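Long-range contacts in phosphoserine phosphatase RsbX (Bacillus subtilis, PDB 3W42), which dephosphorylates the stressosome protein RsbS and acts as a negative regulator of sigma-B activity in the general stress response: residues Glu5-Ile10 with Ile95-Arg100; Phe29-Asp34 with Thr192-Gln197; Cys105-Val110 with Gly129-Lys134; Ile74-Asn79 with Gln136-His141. All coordinates share one frame; numbering follows the deposited sequence. Where two conformers were deposited one is given.

Interaction 1 (Glu5-Ile10 with Ile95-Arg100); sequences EENEHI and INFEQR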
# COMPACT_ATOMS: atom_id res chain seq x y z
N GLU A 5 -3.05 2.69 -14.20
CA GLU A 5 -4.10 1.84 -14.71
C GLU A 5 -5.43 2.53 -14.47
O GLU A 5 -5.52 3.41 -13.61
CB GLU A 5 -4.11 0.46 -14.02
CG GLU A 5 -2.80 -0.37 -14.24
CD GLU A 5 -2.49 -0.85 -15.65
OE1 GLU A 5 -1.29 -1.27 -15.91
OE2 GLU A 5 -3.37 -0.83 -16.55
N GLU A 6 -6.45 2.16 -15.24
CA GLU A 6 -7.78 2.72 -15.04
C GLU A 6 -8.84 1.76 -15.54
O GLU A 6 -8.64 1.11 -16.60
CB GLU A 6 -7.92 4.02 -15.86
CG GLU A 6 -9.25 4.72 -15.67
CD GLU A 6 -9.30 6.13 -16.19
OE1 GLU A 6 -8.30 6.63 -16.64
OE2 GLU A 6 -10.37 6.82 -16.05
N ASN A 7 -9.95 1.72 -14.85
CA ASN A 7 -11.15 1.09 -15.34
C ASN A 7 -12.34 1.97 -14.99
O ASN A 7 -12.15 3.12 -14.60
CB ASN A 7 -11.26 -0.38 -14.96
CG ASN A 7 -11.54 -0.60 -13.50
OD1 ASN A 7 -11.86 0.32 -12.74
ND2 ASN A 7 -11.35 -1.83 -13.07
N GLU A 8 -13.56 1.45 -15.10
CA GLU A 8 -14.70 2.29 -14.82
C GLU A 8 -14.85 2.67 -13.34
O GLU A 8 -15.57 3.61 -13.04
CB GLU A 8 -16.00 1.57 -15.30
CG GLU A 8 -16.09 1.35 -16.83
CD GLU A 8 -17.13 0.30 -17.26
OE1 GLU A 8 -16.87 -0.94 -16.97
OE2 GLU A 8 -18.17 0.67 -17.83
N HIS A 9 -14.19 1.94 -12.47
CA HIS A 9 -14.38 2.05 -11.03
C HIS A 9 -13.25 2.71 -10.29
O HIS A 9 -13.43 3.16 -9.15
CB HIS A 9 -14.64 0.66 -10.44
CG HIS A 9 -15.82 0.02 -11.09
ND1 HIS A 9 -17.10 0.50 -10.95
CD2 HIS A 9 -15.84 -1.02 -11.96
CE1 HIS A 9 -17.88 -0.27 -11.71
NE2 HIS A 9 -17.13 -1.16 -12.35
N ILE A 10 -12.05 2.70 -10.85
CA ILE A 10 -10.88 3.23 -10.18
C ILE A 10 -9.83 3.62 -11.20
O ILE A 10 -9.71 3.02 -12.26
CB ILE A 10 -10.27 2.15 -9.20
CG1 ILE A 10 -9.34 2.81 -8.14
CG2 ILE A 10 -9.64 0.95 -9.96
CD1 ILE A 10 -8.80 1.82 -7.15
N ILE A 95 -10.82 -4.12 -2.42
CA ILE A 95 -11.97 -3.27 -2.71
C ILE A 95 -12.95 -4.04 -3.56
O ILE A 95 -12.59 -4.62 -4.57
CB ILE A 95 -11.59 -1.95 -3.38
CG1 ILE A 95 -10.48 -1.24 -2.63
CG2 ILE A 95 -12.86 -1.14 -3.58
CD1 ILE A 95 -9.99 0.09 -3.27
N ASN A 96 -14.23 -4.03 -3.16
CA ASN A 96 -15.32 -4.51 -4.00
C ASN A 96 -16.08 -3.28 -4.54
O ASN A 96 -16.63 -2.50 -3.76
CB ASN A 96 -16.27 -5.43 -3.18
CG ASN A 96 -17.34 -5.93 -4.09
OD1 ASN A 96 -18.28 -5.21 -4.42
ND2 ASN A 96 -17.18 -7.20 -4.59
N PHE A 97 -16.05 -3.12 -5.84
CA PHE A 97 -16.57 -1.89 -6.43
C PHE A 97 -18.10 -1.81 -6.37
O PHE A 97 -18.62 -0.73 -6.07
CB PHE A 97 -16.13 -1.68 -7.87
CG PHE A 97 -14.62 -1.70 -8.03
CD1 PHE A 97 -13.84 -0.89 -7.24
CD2 PHE A 97 -13.99 -2.49 -8.98
CE1 PHE A 97 -12.44 -0.85 -7.44
CE2 PHE A 97 -12.66 -2.45 -9.13
CZ PHE A 97 -11.88 -1.64 -8.40
N GLU A 98 -18.82 -2.90 -6.66
CA GLU A 98 -20.29 -2.87 -6.64
C GLU A 98 -20.82 -2.43 -5.26
O GLU A 98 -21.83 -1.68 -5.19
CB GLU A 98 -20.82 -4.22 -7.06
CG GLU A 98 -22.38 -4.24 -7.27
CD GLU A 98 -23.17 -4.64 -6.07
OE1 GLU A 98 -22.62 -5.36 -5.16
OE2 GLU A 98 -24.39 -4.29 -6.09
N GLN A 99 -20.20 -2.94 -4.19
CA GLN A 99 -20.61 -2.64 -2.86
C GLN A 99 -19.98 -1.35 -2.37
O GLN A 99 -20.31 -0.88 -1.26
CB GLN A 99 -20.24 -3.75 -1.92
CG GLN A 99 -20.94 -5.02 -2.18
CD GLN A 99 -20.70 -6.10 -1.10
OE1 GLN A 99 -20.09 -5.91 0.00
NE2 GLN A 99 -21.22 -7.25 -1.40
N ARG A 100 -19.00 -0.77 -3.08
CA ARG A 100 -18.12 0.30 -2.57
C ARG A 100 -17.67 -0.05 -1.17
O ARG A 100 -17.77 0.76 -0.25
CB ARG A 100 -18.72 1.70 -2.67
CG ARG A 100 -18.90 2.16 -4.11
CD ARG A 100 -19.08 3.67 -4.19
NE ARG A 100 -19.15 4.21 -5.54
CZ ARG A 100 -20.24 4.29 -6.27
NH1 ARG A 100 -21.42 3.88 -5.76
NH2 ARG A 100 -20.20 4.77 -7.47
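Asn7 OD1 is gripped by two backbone N-H groups of its own loop. Ile10 N approaches nearly along the C=O axis at 3.0 Å from Asn7 OD1, whereas His9 N, 2.9 Å from Asn7 OD1, donates from above the carbonyl plane. This pairs an Asx turn with an Asx motif; CG of Asn7 stands in the crowded position between backbone N and carbonyl carbon (chi1 71°), which turns OD1 back onto the loop. A backbone bond from Asn7 N to Ile10 O, 2.9 Å, closes the same tight turn, so that His9 and Ile10 are presented in a fixed pose to Phe97.

The Phe97 ring receives them along its length. CB of His9 sits over one face, 3.4 Å from Phe97 CG, in a CH-pi contact close to the ring normal. The relation is reciprocal, for Phe97 CB lies over a face of the imidazole. The two ring planes are tilted by only 16° but slid so far apart that they barely overlap. At the far end, Ile10 CG2 meets Phe97 CZ obliquely at 3.8 Å, and Asn7 ND2 approaches Phe97 CE2 tip to tip, its amide plane nearly perpendicular to the ring. Deeper in, the methyls Ile10 CD1 and Ile95 CD1 approach loosely, 4.4 Å apart.

The contact closes one end of the sandwich. The turn joining strands 2-6 and 10-17 of one sheet meets the end of strand 88-96 of the other, with Leu38 of strand 37-45 and Leu198 of strand 191-198 packed alongside the isoleucines.

Interaction 2 (Phe29-Asp34 with Thr192-Gln197); sequences FFMKAD and TYILGQ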
# COMPACT_ATOMS: atom_id res chain seq x y z
N PHE A 29 5.50 -4.08 -4.20
CA PHE A 29 4.07 -3.80 -4.33
C PHE A 29 3.46 -4.83 -5.22
O PHE A 29 4.10 -5.47 -6.02
CB PHE A 29 3.82 -2.41 -4.86
CG PHE A 29 4.37 -2.24 -6.30
CD1 PHE A 29 3.63 -2.60 -7.40
CD2 PHE A 29 5.67 -1.76 -6.50
CE1 PHE A 29 4.14 -2.48 -8.66
CE2 PHE A 29 6.16 -1.64 -7.77
CZ PHE A 29 5.42 -2.06 -8.81
N PHE A 30 2.15 -4.96 -5.08
CA PHE A 30 1.33 -5.72 -6.03
C PHE A 30 0.01 -4.97 -6.23
O PHE A 30 -0.56 -4.45 -5.24
CB PHE A 30 1.05 -7.16 -5.58
CG PHE A 30 0.28 -7.90 -6.62
CD1 PHE A 30 0.91 -8.29 -7.78
CD2 PHE A 30 -1.08 -8.13 -6.50
CE1 PHE A 30 0.15 -8.92 -8.80
CE2 PHE A 30 -1.79 -8.74 -7.48
CZ PHE A 30 -1.21 -9.13 -8.62
N MET A 31 -0.52 -4.93 -7.41
CA MET A 31 -1.78 -4.15 -7.78
C MET A 31 -2.49 -5.04 -8.81
O MET A 31 -1.87 -5.25 -9.86
CB MET A 31 -1.60 -2.77 -8.46
CG MET A 31 -2.86 -2.14 -9.10
SD MET A 31 -4.23 -1.84 -7.94
CE MET A 31 -3.33 -0.69 -7.24
N LYS A 32 -3.75 -5.39 -8.65
CA LYS A 32 -4.55 -5.89 -9.77
C LYS A 32 -5.98 -5.49 -9.58
O LYS A 32 -6.55 -5.69 -8.53
CB LYS A 32 -4.47 -7.40 -9.87
CG LYS A 32 -5.19 -8.03 -11.02
CD LYS A 32 -5.37 -9.55 -10.72
CE LYS A 32 -3.97 -10.31 -10.87
NZ LYS A 32 -3.70 -11.86 -10.79
N ALA A 33 -6.56 -4.93 -10.60
CA ALA A 33 -7.94 -4.58 -10.68
C ALA A 33 -8.61 -5.29 -11.84
O ALA A 33 -8.01 -5.42 -12.90
CB ALA A 33 -8.17 -3.04 -10.77
N ASP A 34 -9.82 -5.75 -11.66
CA ASP A 34 -10.70 -6.14 -12.76
C ASP A 34 -12.01 -5.34 -12.59
O ASP A 34 -12.04 -4.34 -11.87
CB ASP A 34 -10.90 -7.65 -12.77
CG ASP A 34 -11.67 -8.22 -11.61
OD1 ASP A 34 -12.33 -7.55 -10.89
OD2 ASP A 34 -11.64 -9.46 -11.58
N THR A 192 7.88 4.00 -2.05
CA THR A 192 6.81 3.35 -2.80
C THR A 192 5.51 3.90 -2.38
O THR A 192 5.24 4.00 -1.17
CB THR A 192 6.85 1.82 -2.60
OG1 THR A 192 8.13 1.32 -2.91
CG2 THR A 192 5.85 1.14 -3.47
N TYR A 193 4.65 4.22 -3.34
CA TYR A 193 3.27 4.54 -2.99
C TYR A 193 2.34 4.07 -4.08
O TYR A 193 2.70 3.99 -5.25
CB TYR A 193 3.05 6.04 -2.64
CG TYR A 193 3.37 7.05 -3.70
CD1 TYR A 193 2.51 7.34 -4.73
CD2 TYR A 193 4.54 7.78 -3.62
CE1 TYR A 193 2.83 8.34 -5.67
CE2 TYR A 193 4.83 8.77 -4.53
CZ TYR A 193 4.00 9.05 -5.54
OH TYR A 193 4.34 10.05 -6.43
N ILE A 194 1.10 3.78 -3.67
CA ILE A 194 -0.01 3.48 -4.55
C ILE A 194 -1.07 4.51 -4.28
O ILE A 194 -1.49 4.68 -3.15
CB ILE A 194 -0.56 2.08 -4.35
CG1 ILE A 194 0.48 0.98 -4.56
CG2 ILE A 194 -1.81 1.86 -5.22
CD1 ILE A 194 -0.03 -0.45 -4.37
N LEU A 195 -1.52 5.20 -5.32
CA LEU A 195 -2.62 6.13 -5.28
C LEU A 195 -3.84 5.52 -5.95
O LEU A 195 -3.70 4.89 -7.03
CB LEU A 195 -2.28 7.38 -6.04
CG LEU A 195 -1.22 8.26 -5.39
CD1 LEU A 195 -0.70 9.33 -6.27
CD2 LEU A 195 -1.98 9.02 -4.09
N GLY A 196 -5.03 5.81 -5.45
CA GLY A 196 -6.25 5.45 -6.11
C GLY A 196 -7.28 6.57 -6.00
O GLY A 196 -7.37 7.27 -5.02
N GLN A 197 -8.06 6.69 -7.07
CA GLN A 197 -9.22 7.57 -7.14
C GLN A 197 -10.40 6.68 -7.51
O GLN A 197 -10.38 6.05 -8.57
CB GLN A 197 -9.01 8.71 -8.13
CG GLN A 197 -10.27 9.55 -8.30
CD GLN A 197 -10.01 10.73 -9.19
OE1 GLN A 197 -10.40 11.86 -8.80
NE2 GLN A 197 -9.43 10.53 -10.32
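Thr192 opens the contact with its methyl group. CG2, anti to the backbone N, lies 4.2 Å from CD2 of Phe29, whose ring it meets obliquely, while OG1 turns to hydrogen bonds with Asp27 and Gln16. Tyr193 points away from strand 27-33. Ile194 then carries the main packing with both of its branches. Its CD1 rises to Phe29 CB, 4.3 Å away, and lies at 4.1 Å from Phe30 O; its CG2, anti to the backbone N, is met by Met31 CE at 3.6 Å. Met31 gets there by bending at both chi2 (60°) and chi3 (68°), which folds the thioether so that its terminal methyl comes obliquely across the isoleucine. Leu195 turns away again.

The two strands run in nearly the same direction, 19° apart, with axes 8.9 Å from each other. That spacing belongs to facing sheets, joined by side chains, and not to neighbours within one sheet. This is the interior of the alpha-beta-beta-alpha sandwich. Val42 of strand 37-45 also touches Ile194. On the outer surfaces, Phe30 packs against helix 49-65 and Leu195 against helix 173-179, so each sheet is flanked by a helix layer.

Interaction 3 (Cys105-Val110 with Gly129-Lys134); sequences CSVGNV and GYLSGK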
# COMPACT_ATOMS: atom_id res chain seq x y z
N CYS A 105 -5.90 -4.68 6.13
CA CYS A 105 -5.18 -5.25 7.24
C CYS A 105 -3.71 -4.92 7.05
O CYS A 105 -3.18 -5.02 5.94
CB CYS A 105 -5.40 -6.73 7.35
SG CYS A 105 -4.76 -7.54 8.81
N SER A 106 -3.03 -4.59 8.14
CA SER A 106 -1.65 -4.11 8.12
C SER A 106 -0.93 -4.49 9.38
O SER A 106 -1.53 -4.54 10.47
CB SER A 106 -1.73 -2.60 7.96
OG SER A 106 -0.47 -1.98 7.99
N VAL A 107 0.39 -4.68 9.26
CA VAL A 107 1.29 -4.71 10.42
C VAL A 107 2.52 -3.88 10.06
O VAL A 107 3.15 -4.15 9.03
CB VAL A 107 1.70 -6.12 10.83
CG1 VAL A 107 2.70 -6.09 11.98
CG2 VAL A 107 0.44 -6.96 11.22
N GLY A 108 2.85 -2.91 10.90
CA GLY A 108 4.03 -2.12 10.68
C GLY A 108 3.74 -0.73 10.21
O GLY A 108 2.71 -0.15 10.51
N ASN A 109 4.73 -0.14 9.52
CA ASN A 109 4.78 1.28 9.26
C ASN A 109 4.47 1.66 7.83
O ASN A 109 4.72 2.82 7.45
CB ASN A 109 6.12 1.86 9.73
CG ASN A 109 7.25 1.45 8.82
OD1 ASN A 109 7.11 0.53 8.00
ND2 ASN A 109 8.37 2.13 8.98
N VAL A 110 3.86 0.79 7.07
CA VAL A 110 3.32 1.15 5.79
C VAL A 110 1.95 1.75 6.01
O VAL A 110 1.09 1.14 6.69
CB VAL A 110 3.23 -0.12 4.83
CG1 VAL A 110 2.64 0.26 3.48
CG2 VAL A 110 4.60 -0.75 4.67
N GLY A 129 5.59 -3.20 15.37
CA GLY A 129 6.25 -4.43 14.99
C GLY A 129 6.27 -4.63 13.46
O GLY A 129 6.31 -3.72 12.69
N TYR A 130 6.33 -5.89 13.09
CA TYR A 130 6.46 -6.28 11.70
C TYR A 130 6.03 -7.71 11.54
O TYR A 130 5.85 -8.43 12.54
CB TYR A 130 7.94 -6.07 11.17
CG TYR A 130 8.98 -6.90 11.82
CD1 TYR A 130 9.57 -6.48 13.02
CD2 TYR A 130 9.43 -8.08 11.23
CE1 TYR A 130 10.57 -7.29 13.59
CE2 TYR A 130 10.40 -8.83 11.81
CZ TYR A 130 10.96 -8.47 13.00
OH TYR A 130 11.94 -9.23 13.60
N LEU A 131 5.86 -8.17 10.33
CA LEU A 131 5.58 -9.55 10.07
C LEU A 131 6.89 -10.30 10.15
O LEU A 131 7.78 -10.17 9.32
CB LEU A 131 4.97 -9.75 8.69
CG LEU A 131 3.64 -9.05 8.44
CD1 LEU A 131 3.16 -9.23 7.04
CD2 LEU A 131 2.53 -9.48 9.41
N SER A 132 7.01 -11.16 11.20
CA SER A 132 8.23 -11.86 11.52
C SER A 132 8.14 -13.37 11.41
O SER A 132 9.13 -14.05 11.53
CB SER A 132 8.63 -11.50 12.97
OG SER A 132 7.70 -12.12 13.86
N GLY A 133 6.92 -13.91 11.30
CA GLY A 133 6.72 -15.35 11.41
C GLY A 133 6.25 -15.79 12.77
O GLY A 133 5.88 -16.89 12.94
N LYS A 134 6.35 -14.93 13.75
CA LYS A 134 5.77 -15.20 15.07
C LYS A 134 4.32 -14.79 15.17
O LYS A 134 3.84 -14.08 14.35
CB LYS A 134 6.53 -14.42 16.08
CG LYS A 134 8.00 -14.74 16.14
CD LYS A 134 8.59 -14.60 17.55
CE LYS A 134 7.87 -15.43 18.67
NZ LYS A 134 7.75 -14.71 20.01
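Two glycines with positive phi meet backbone to backbone here, and a carbon-bound hydrogen makes the closest approach. Gly108 CA lies 3.4 Å from Gly129 O in a CA-H...O contact that is well bent, 126° at the hydrogen. At these positive-phi backbone angles a CB on either residue would be jammed against the carbonyl oxygen of the residue before.

Beside this meeting point, Val107 supplies the apolar half. Its CG1, anti to the backbone N (chi1 176°), lies against the main chain of the loop, 3.7 Å from Tyr130 C. The other branch, CG2, reaches Leu131 CD2, also at 3.7 Å, and the two side chains cross obliquely. One valine thus faces peptide with one methyl and leucine with the other. Tyr130 sets off from its CA away from the strand and meets it through its main chain, whereas the end of Leu131 bends in and continues to Ile75 and Asn79 of helix 71-81. Further on, Ser132 OG accepts from Lys134 N at 3.1 Å, an ST turn within the loop, at Ser132-Lys134.

The loop packs on the end of strand 101-107. Just beyond the glycine, Asn109 ND2 donates to OD2 of Asp156, a manganese ligand, a bond consistent with a second-shell role at the metal site of this PPM-type phosphatase.

Interaction 4 (Ile74-Asn79 with Gln136-His141); sequences IIERCN and QKYKTH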
# COMPACT_ATOMS: atom_id res chain seq x y z
N ILE A 74 -4.68 -13.57 3.86
CA ILE A 74 -3.52 -13.29 3.03
C ILE A 74 -2.34 -12.86 3.92
O ILE A 74 -1.21 -13.33 3.79
CB ILE A 74 -3.79 -12.21 1.96
CG1 ILE A 74 -4.93 -12.67 1.04
CG2 ILE A 74 -2.49 -11.93 1.19
CD1 ILE A 74 -5.37 -11.60 0.05
N ILE A 75 -2.60 -11.93 4.88
CA ILE A 75 -1.51 -11.43 5.70
C ILE A 75 -0.91 -12.52 6.56
O ILE A 75 0.29 -12.49 6.82
CB ILE A 75 -1.94 -10.17 6.48
CG1 ILE A 75 -0.66 -9.33 6.75
CG2 ILE A 75 -2.68 -10.51 7.70
CD1 ILE A 75 -1.02 -7.91 7.35
N GLU A 76 -1.73 -13.49 6.99
CA GLU A 76 -1.16 -14.59 7.79
C GLU A 76 -0.28 -15.51 6.93
O GLU A 76 0.75 -15.96 7.46
CB GLU A 76 -2.31 -15.35 8.48
CG GLU A 76 -1.83 -16.61 9.13
CD GLU A 76 -0.75 -16.48 10.19
OE1 GLU A 76 -0.44 -15.28 10.69
OE2 GLU A 76 -0.19 -17.53 10.55
N ARG A 77 -0.63 -15.74 5.69
CA ARG A 77 0.28 -16.44 4.83
C ARG A 77 1.61 -15.69 4.72
O ARG A 77 2.69 -16.29 4.66
CB ARG A 77 -0.30 -16.64 3.41
CG ARG A 77 -1.50 -17.55 3.35
CD ARG A 77 -1.95 -17.74 1.91
NE ARG A 77 -3.12 -18.58 1.77
CZ ARG A 77 -3.11 -19.90 1.63
NH1 ARG A 77 -1.99 -20.60 1.72
NH2 ARG A 77 -4.25 -20.54 1.40
N CYS A 78 1.49 -14.38 4.55
CA CYS A 78 2.68 -13.53 4.50
C CYS A 78 3.51 -13.66 5.76
O CYS A 78 4.73 -13.85 5.69
CB CYS A 78 2.30 -12.08 4.29
SG CYS A 78 1.58 -11.75 2.64
N ASN A 79 2.85 -13.64 6.93
CA ASN A 79 3.58 -13.80 8.16
C ASN A 79 4.34 -15.13 8.24
O ASN A 79 5.49 -15.19 8.60
CB ASN A 79 2.59 -13.71 9.32
CG ASN A 79 3.28 -13.56 10.65
OD1 ASN A 79 4.22 -12.84 10.78
ND2 ASN A 79 2.85 -14.39 11.61
N GLN A 136 0.50 -13.24 15.50
CA GLN A 136 -0.03 -11.89 15.37
C GLN A 136 -1.43 -11.92 15.75
O GLN A 136 -2.13 -12.86 15.40
CB GLN A 136 -0.05 -11.38 13.91
CG GLN A 136 1.32 -11.02 13.44
CD GLN A 136 1.94 -9.67 13.96
OE1 GLN A 136 3.09 -9.45 13.80
NE2 GLN A 136 1.13 -8.76 14.48
N LYS A 137 -1.97 -10.80 16.26
CA LYS A 137 -3.41 -10.59 16.50
C LYS A 137 -3.85 -9.44 15.58
O LYS A 137 -3.74 -8.26 15.85
CB LYS A 137 -3.70 -10.23 17.93
CG LYS A 137 -3.51 -11.35 18.87
CD LYS A 137 -3.58 -10.79 20.27
CE LYS A 137 -3.92 -11.81 21.30
NZ LYS A 137 -4.38 -11.10 22.52
N TYR A 138 -4.21 -9.80 14.38
CA TYR A 138 -4.47 -8.85 13.31
C TYR A 138 -5.75 -8.05 13.59
O TYR A 138 -6.69 -8.52 14.27
CB TYR A 138 -4.67 -9.64 12.01
CG TYR A 138 -3.46 -10.43 11.61
CD1 TYR A 138 -2.31 -9.79 11.29
CD2 TYR A 138 -3.46 -11.83 11.62
CE1 TYR A 138 -1.26 -10.53 10.86
CE2 TYR A 138 -2.33 -12.55 11.30
CZ TYR A 138 -1.27 -11.90 10.87
OH TYR A 138 -0.14 -12.59 10.51
N LYS A 139 -5.78 -6.87 13.03
CA LYS A 139 -6.94 -6.00 13.04
C LYS A 139 -7.39 -5.83 11.58
O LYS A 139 -6.55 -5.46 10.75
CB LYS A 139 -6.58 -4.68 13.75
CG LYS A 139 -7.46 -3.58 13.59
CD LYS A 139 -8.79 -3.92 14.18
CE LYS A 139 -9.76 -2.73 14.02
NZ LYS A 139 -11.07 -2.96 14.69
N THR A 140 -8.55 -6.22 11.20
CA THR A 140 -9.05 -5.95 9.90
C THR A 140 -10.10 -4.89 9.96
O THR A 140 -11.05 -4.97 10.76
CB THR A 140 -9.60 -7.23 9.27
OG1 THR A 140 -8.53 -8.16 9.11
CG2 THR A 140 -10.26 -6.90 7.88
N HIS A 141 -10.01 -3.91 9.08
CA HIS A 141 -11.03 -2.84 8.95
C HIS A 141 -11.87 -3.13 7.74
O HIS A 141 -11.37 -3.47 6.67
CB HIS A 141 -10.39 -1.45 8.77
CG HIS A 141 -11.33 -0.25 8.78
ND1 HIS A 141 -11.81 0.25 9.95
CD2 HIS A 141 -11.82 0.55 7.79
CE1 HIS A 141 -12.59 1.29 9.69
NE2 HIS A 141 -12.58 1.52 8.40
O HOH W 1 -0.52 -15.22 13.51
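The phenol of Tyr138 lies like a blade between two aliphatic groups, with its hydroxyl edge turned to helix 71-81. Over one face stands CG2 of Ile75, 3.5 Å from Tyr138 CE1 and offset toward the rim in a CH-pi contact 17° off the ring normal. On the opposite face sits CB of Gln136, two residues back in Tyr138's own segment. Ring rotation is further fixed at the tip, where Tyr138 OH donates to Glu76 OE1 at 2.7 Å. This oxygen lies in the plane of the ring and accepts on its anti lone pair, while the carboxylate is turned 63° from the phenol. Glu76 arrives there by extending anti to the backbone N and then bending at chi2 (58°).

In the alpha-beta-beta-alpha sandwich of this phosphatase, helix 71-81 lies on the outer side of a sheet whose edge strand is 140-144, and Tyr138 belongs to the segment leading into that strand. Cys105 of strand 101-107 packs against both Ile75 and Tyr138.

Asn79 packs its CB closely against the hydroxyl oxygen, 3.2 Å from Tyr138 OH, with the amide nearly perpendicular to the ring; its own polar ends are engaged by Gly133 and Lys134. Glu76 OE1 is held a second time by a water at 2.8 Å, which in turn accepts from Gln136 N. Two donors on one carboxylate oxygen would favour the ionised form of Glu76, whose OE2 accepts from Gln80.

Overall arrangement
Interaction 2 joins the two sheets face to face, interaction 1 joins them at strand ends, and interactions 3 and 4 join a loop to a strand end and to a helix on one sheet. Interactions 1 and 2, centres 12 Å apart, touch: Asn7 ND2 lies 2.9 Å from Asp34 O. Interactions 3 and 4, 8 Å between centres, are joined by Asn79 of interaction 4, whose amide reaches Gly133 N and Lys134 O of interaction 3. Interaction 1 is about 27 Å from interaction 3, centre to centre, on the opposite side of the chain's centre. Manganese, bound by Asp44, Asp156 and Asp189, lies about 8 Å from the Thr192 side chain and about 11 Å from Gly108.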